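Local coordinates for protein polysaccharide Lyase Family 6 (Bacteroides cellulosilyticus, PDB 6QPS) that probably cleaves mannuronic acid-rich alginate as a calcium-binding polysaccharide lyase of family 6, built on a parallel beta-helix, at residues A[190-201]-A[226-237]. Sequence-based numbering, arbitrary orientation.
Sequences HLNNHLIDHNFF and ESRTIVEDNVFF
Asn-234 reaches its amide across to the turn at Asp-197 to Asn-199, where the neighbouring coil of the parallel beta-helix bends. Its OD1 takes two N-H groups from opposite faces of the amide plane: the backbone N of Asn-199 at 2.9 Å and ND2 of Asn-199 at 3.0 Å. On the other branch, ND2 gives a nearly straight bond to Ile-196 O, arriving well above that carbonyl's plane, while Glu-232 N meets the same oxygen nearly along the C=O axis. CG of Asn-234 lies anti to the carbonyl carbon (chi1 -57°), a torsion that brings the amide across to the turn. Asn-199 repeats the pattern one coil back, ND2 giving to Ile-166 O and OD1 accepting from Cys-169 N, and Asn-258 likewise serves Val-231 O and Asn-234 N: an asparagine ladder. Beside it, Phe-201 and Phe-236 run as near-parallel rings, planes 7° apart but slid so that CD1 of Phe-201 stands over one face of Phe-236, 3.4 Å from CE2. Phe-200 instead sets its CZ against CB of Phe-237 at 3.5 Å, the rings oblique at 45° and both touching helix 454-465. CB of Asp-233 makes a CH-pi contact over one face of the His-198 imidazole, whose ring also stacks with His-168. Toward the start of the segments, Asn-192 OD1 accepts Thr-229 OG1 at 2.8 Å and also His-194 N, closing an Asx turn, while ND2 reaches Ser-227 OG. Between these polar bends strands 195-197 and 230-232 pair in parallel. Asparagine amides thus satisfy backbone groups where regular pairing is interrupted, consistent with a ladder tying successive coils together.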
# COMPACT_ATOMS: atom_id res chain seq x y z
N HIS A 190 -8.48 -1.89 -16.48
CA HIS A 190 -7.29 -2.16 -15.67
C HIS A 190 -6.32 -0.99 -15.59
O HIS A 190 -5.71 -0.77 -14.54
CB HIS A 190 -6.54 -3.41 -16.18
CG HIS A 190 -6.17 -3.37 -17.64
ND1 HIS A 190 -5.00 -2.80 -18.10
CD2 HIS A 190 -6.82 -3.83 -18.74
CE1 HIS A 190 -4.94 -2.92 -19.41
NE2 HIS A 190 -6.04 -3.52 -19.83
N LEU A 191 -6.16 -0.23 -16.67
CA LEU A 191 -5.18 0.86 -16.70
C LEU A 191 -5.85 2.07 -16.07
O LEU A 191 -6.70 2.72 -16.69
CB LEU A 191 -4.72 1.10 -18.14
CG LEU A 191 -3.23 1.51 -18.21
CD1 LEU A 191 -2.63 1.43 -19.60
CD2 LEU A 191 -2.99 2.91 -17.68
N ASN A 192 -5.55 2.33 -14.79
CA ASN A 192 -6.33 3.27 -13.98
C ASN A 192 -5.68 4.63 -13.75
O ASN A 192 -6.39 5.63 -13.66
CB ASN A 192 -6.72 2.67 -12.63
CG ASN A 192 -5.55 2.06 -11.89
OD1 ASN A 192 -4.75 2.75 -11.25
ND2 ASN A 192 -5.48 0.74 -11.95
N ASN A 193 -4.36 4.70 -13.60
CA ASN A 193 -3.72 5.95 -13.23
C ASN A 193 -4.34 6.53 -11.95
O ASN A 193 -4.45 7.75 -11.78
CB ASN A 193 -3.78 6.98 -14.36
CG ASN A 193 -2.88 6.65 -15.51
OD1 ASN A 193 -1.65 6.83 -15.43
ND2 ASN A 193 -3.45 6.14 -16.60
N HIS A 194 -4.74 5.66 -11.01
CA HIS A 194 -5.22 6.19 -9.74
C HIS A 194 -4.04 6.73 -8.93
O HIS A 194 -2.89 6.29 -9.09
CB HIS A 194 -5.90 5.12 -8.87
CG HIS A 194 -7.14 4.52 -9.45
ND1 HIS A 194 -8.12 5.26 -10.09
CD2 HIS A 194 -7.57 3.24 -9.44
CE1 HIS A 194 -9.09 4.44 -10.45
NE2 HIS A 194 -8.78 3.21 -10.06
N LEU A 195 -4.33 7.64 -8.00
CA LEU A 195 -3.33 8.21 -7.10
C LEU A 195 -3.76 8.03 -5.65
O LEU A 195 -4.87 8.42 -5.27
CB LEU A 195 -3.12 9.69 -7.43
CG LEU A 195 -2.14 10.45 -6.55
CD1 LEU A 195 -0.72 9.87 -6.61
CD2 LEU A 195 -2.13 11.94 -6.88
N ILE A 196 -2.86 7.47 -4.84
CA ILE A 196 -3.08 7.23 -3.41
C ILE A 196 -1.93 7.97 -2.72
O ILE A 196 -0.79 7.49 -2.75
CB ILE A 196 -3.08 5.73 -3.09
CG1 ILE A 196 -4.23 5.01 -3.83
CG2 ILE A 196 -3.10 5.50 -1.59
CD1 ILE A 196 -4.03 3.51 -4.02
N ASP A 197 -2.21 9.14 -2.12
CA ASP A 197 -1.14 10.00 -1.63
C ASP A 197 -1.48 10.69 -0.31
O ASP A 197 -2.63 11.06 -0.04
CB ASP A 197 -0.75 11.07 -2.69
CG ASP A 197 -1.85 12.11 -2.92
OD1 ASP A 197 -2.87 11.78 -3.54
OD2 ASP A 197 -1.70 13.26 -2.45
N HIS A 198 -0.45 10.89 0.50
CA HIS A 198 -0.55 11.65 1.75
C HIS A 198 -1.57 11.07 2.73
O HIS A 198 -2.14 11.80 3.54
CB HIS A 198 -0.83 13.14 1.50
CG HIS A 198 0.21 13.82 0.68
ND1 HIS A 198 1.39 14.33 1.20
CD2 HIS A 198 0.25 14.08 -0.65
CE1 HIS A 198 2.09 14.88 0.22
NE2 HIS A 198 1.44 14.72 -0.91
N ASN A 199 -1.78 9.75 2.69
CA ASN A 199 -2.66 9.10 3.65
C ASN A 199 -1.85 8.53 4.81
O ASN A 199 -0.65 8.24 4.68
CB ASN A 199 -3.43 7.98 2.98
CG ASN A 199 -4.23 8.47 1.82
OD1 ASN A 199 -5.23 9.16 1.98
ND2 ASN A 199 -3.82 8.09 0.63
N PHE A 200 -2.52 8.40 5.95
CA PHE A 200 -1.97 7.76 7.14
C PHE A 200 -2.74 6.45 7.37
O PHE A 200 -3.91 6.47 7.77
CB PHE A 200 -2.08 8.70 8.35
CG PHE A 200 -1.22 8.30 9.54
CD1 PHE A 200 -1.59 7.27 10.38
CD2 PHE A 200 -0.03 8.98 9.80
CE1 PHE A 200 -0.80 6.93 11.47
CE2 PHE A 200 0.75 8.63 10.88
CZ PHE A 200 0.37 7.60 11.70
N PHE A 201 -2.08 5.34 7.09
CA PHE A 201 -2.64 4.01 7.33
C PHE A 201 -2.15 3.60 8.71
O PHE A 201 -0.96 3.31 8.88
CB PHE A 201 -2.19 3.03 6.24
CG PHE A 201 -2.67 3.39 4.85
CD1 PHE A 201 -1.87 4.12 4.02
CD2 PHE A 201 -3.91 2.99 4.38
CE1 PHE A 201 -2.28 4.48 2.76
CE2 PHE A 201 -4.33 3.32 3.09
CZ PHE A 201 -3.51 4.07 2.28
N GLU A 226 -1.57 -3.96 -17.13
CA GLU A 226 -1.01 -2.67 -16.71
C GLU A 226 -2.03 -1.90 -15.88
O GLU A 226 -3.16 -1.68 -16.31
CB GLU A 226 -0.60 -1.84 -17.94
CG GLU A 226 -0.01 -0.46 -17.62
CD GLU A 226 0.61 0.29 -18.81
OE1 GLU A 226 0.67 -0.28 -19.91
OE2 GLU A 226 1.04 1.45 -18.61
N SER A 227 -1.60 -1.50 -14.68
CA SER A 227 -2.41 -0.75 -13.73
C SER A 227 -2.01 0.72 -13.65
O SER A 227 -2.86 1.60 -13.73
CB SER A 227 -2.29 -1.44 -12.36
OG SER A 227 -3.06 -0.78 -11.36
N ARG A 228 -0.71 0.99 -13.47
CA ARG A 228 -0.21 2.35 -13.40
C ARG A 228 -0.79 3.11 -12.21
O ARG A 228 -1.03 4.33 -12.29
CB ARG A 228 -0.41 3.08 -14.73
CG ARG A 228 0.66 4.09 -15.02
CD ARG A 228 1.91 3.49 -15.67
NE ARG A 228 2.88 4.55 -15.89
CZ ARG A 228 4.05 4.66 -15.27
NH1 ARG A 228 4.44 3.77 -14.38
NH2 ARG A 228 4.85 5.68 -15.55
N THR A 229 -0.96 2.42 -11.08
CA THR A 229 -1.35 3.08 -9.83
C THR A 229 -0.11 3.72 -9.19
O THR A 229 0.96 3.11 -9.17
CB THR A 229 -1.94 2.06 -8.86
OG1 THR A 229 -3.01 1.35 -9.49
CG2 THR A 229 -2.49 2.74 -7.60
N ILE A 230 -0.28 4.92 -8.64
CA ILE A 230 0.80 5.65 -7.96
C ILE A 230 0.47 5.73 -6.47
O ILE A 230 -0.58 6.27 -6.09
CB ILE A 230 1.04 7.04 -8.56
CG1 ILE A 230 1.47 6.90 -10.02
CG2 ILE A 230 2.08 7.81 -7.73
CD1 ILE A 230 1.67 8.21 -10.74
N VAL A 231 1.35 5.17 -5.65
CA VAL A 231 1.23 5.16 -4.19
C VAL A 231 2.40 5.99 -3.66
O VAL A 231 3.55 5.53 -3.69
CB VAL A 231 1.27 3.73 -3.64
CG1 VAL A 231 1.14 3.70 -2.13
CG2 VAL A 231 0.20 2.85 -4.31
N GLU A 232 2.13 7.21 -3.18
CA GLU A 232 3.18 8.21 -2.95
C GLU A 232 2.96 8.99 -1.66
O GLU A 232 1.85 9.41 -1.36
CB GLU A 232 3.22 9.14 -4.17
CG GLU A 232 4.30 10.19 -4.21
CD GLU A 232 4.18 11.07 -5.46
OE1 GLU A 232 3.22 11.87 -5.53
OE2 GLU A 232 5.02 10.91 -6.39
N ASP A 233 4.03 9.18 -0.89
CA ASP A 233 4.00 10.08 0.26
C ASP A 233 2.98 9.64 1.32
O ASP A 233 2.36 10.48 1.97
CB ASP A 233 3.74 11.54 -0.15
CG ASP A 233 4.85 12.13 -0.98
OD1 ASP A 233 6.03 11.86 -0.71
OD2 ASP A 233 4.54 12.89 -1.93
N ASN A 234 2.82 8.33 1.53
CA ASN A 234 1.93 7.83 2.57
C ASN A 234 2.73 7.29 3.75
O ASN A 234 3.89 6.88 3.61
CB ASN A 234 1.06 6.67 2.06
CG ASN A 234 0.22 7.03 0.84
OD1 ASN A 234 -0.84 7.66 0.95
ND2 ASN A 234 0.67 6.59 -0.34
N VAL A 235 2.09 7.30 4.93
CA VAL A 235 2.64 6.69 6.15
C VAL A 235 1.87 5.41 6.46
O VAL A 235 0.64 5.39 6.40
CB VAL A 235 2.56 7.64 7.35
CG1 VAL A 235 3.04 6.97 8.62
CG2 VAL A 235 3.37 8.88 7.11
N PHE A 236 2.62 4.35 6.78
CA PHE A 236 2.09 3.08 7.28
C PHE A 236 2.63 2.92 8.70
O PHE A 236 3.84 2.76 8.89
CB PHE A 236 2.50 1.92 6.36
CG PHE A 236 1.98 2.08 4.96
CD1 PHE A 236 2.64 2.88 4.05
CD2 PHE A 236 0.80 1.48 4.57
CE1 PHE A 236 2.14 3.07 2.77
CE2 PHE A 236 0.30 1.67 3.29
CZ PHE A 236 0.96 2.48 2.40
N PHE A 237 1.75 2.97 9.69
CA PHE A 237 2.11 3.02 11.12
C PHE A 237 1.51 1.81 11.83
O PHE A 237 0.29 1.70 11.96
CB PHE A 237 1.56 4.33 11.69
CG PHE A 237 1.68 4.51 13.20
CD1 PHE A 237 0.61 4.23 14.03
CD2 PHE A 237 2.83 5.04 13.75
CE1 PHE A 237 0.69 4.44 15.42
CE2 PHE A 237 2.93 5.25 15.14
CZ PHE A 237 1.88 4.95 15.96
O HOH W 1 -0.16 7.01 -13.13
O HOH W 2 2.83 12.69 3.47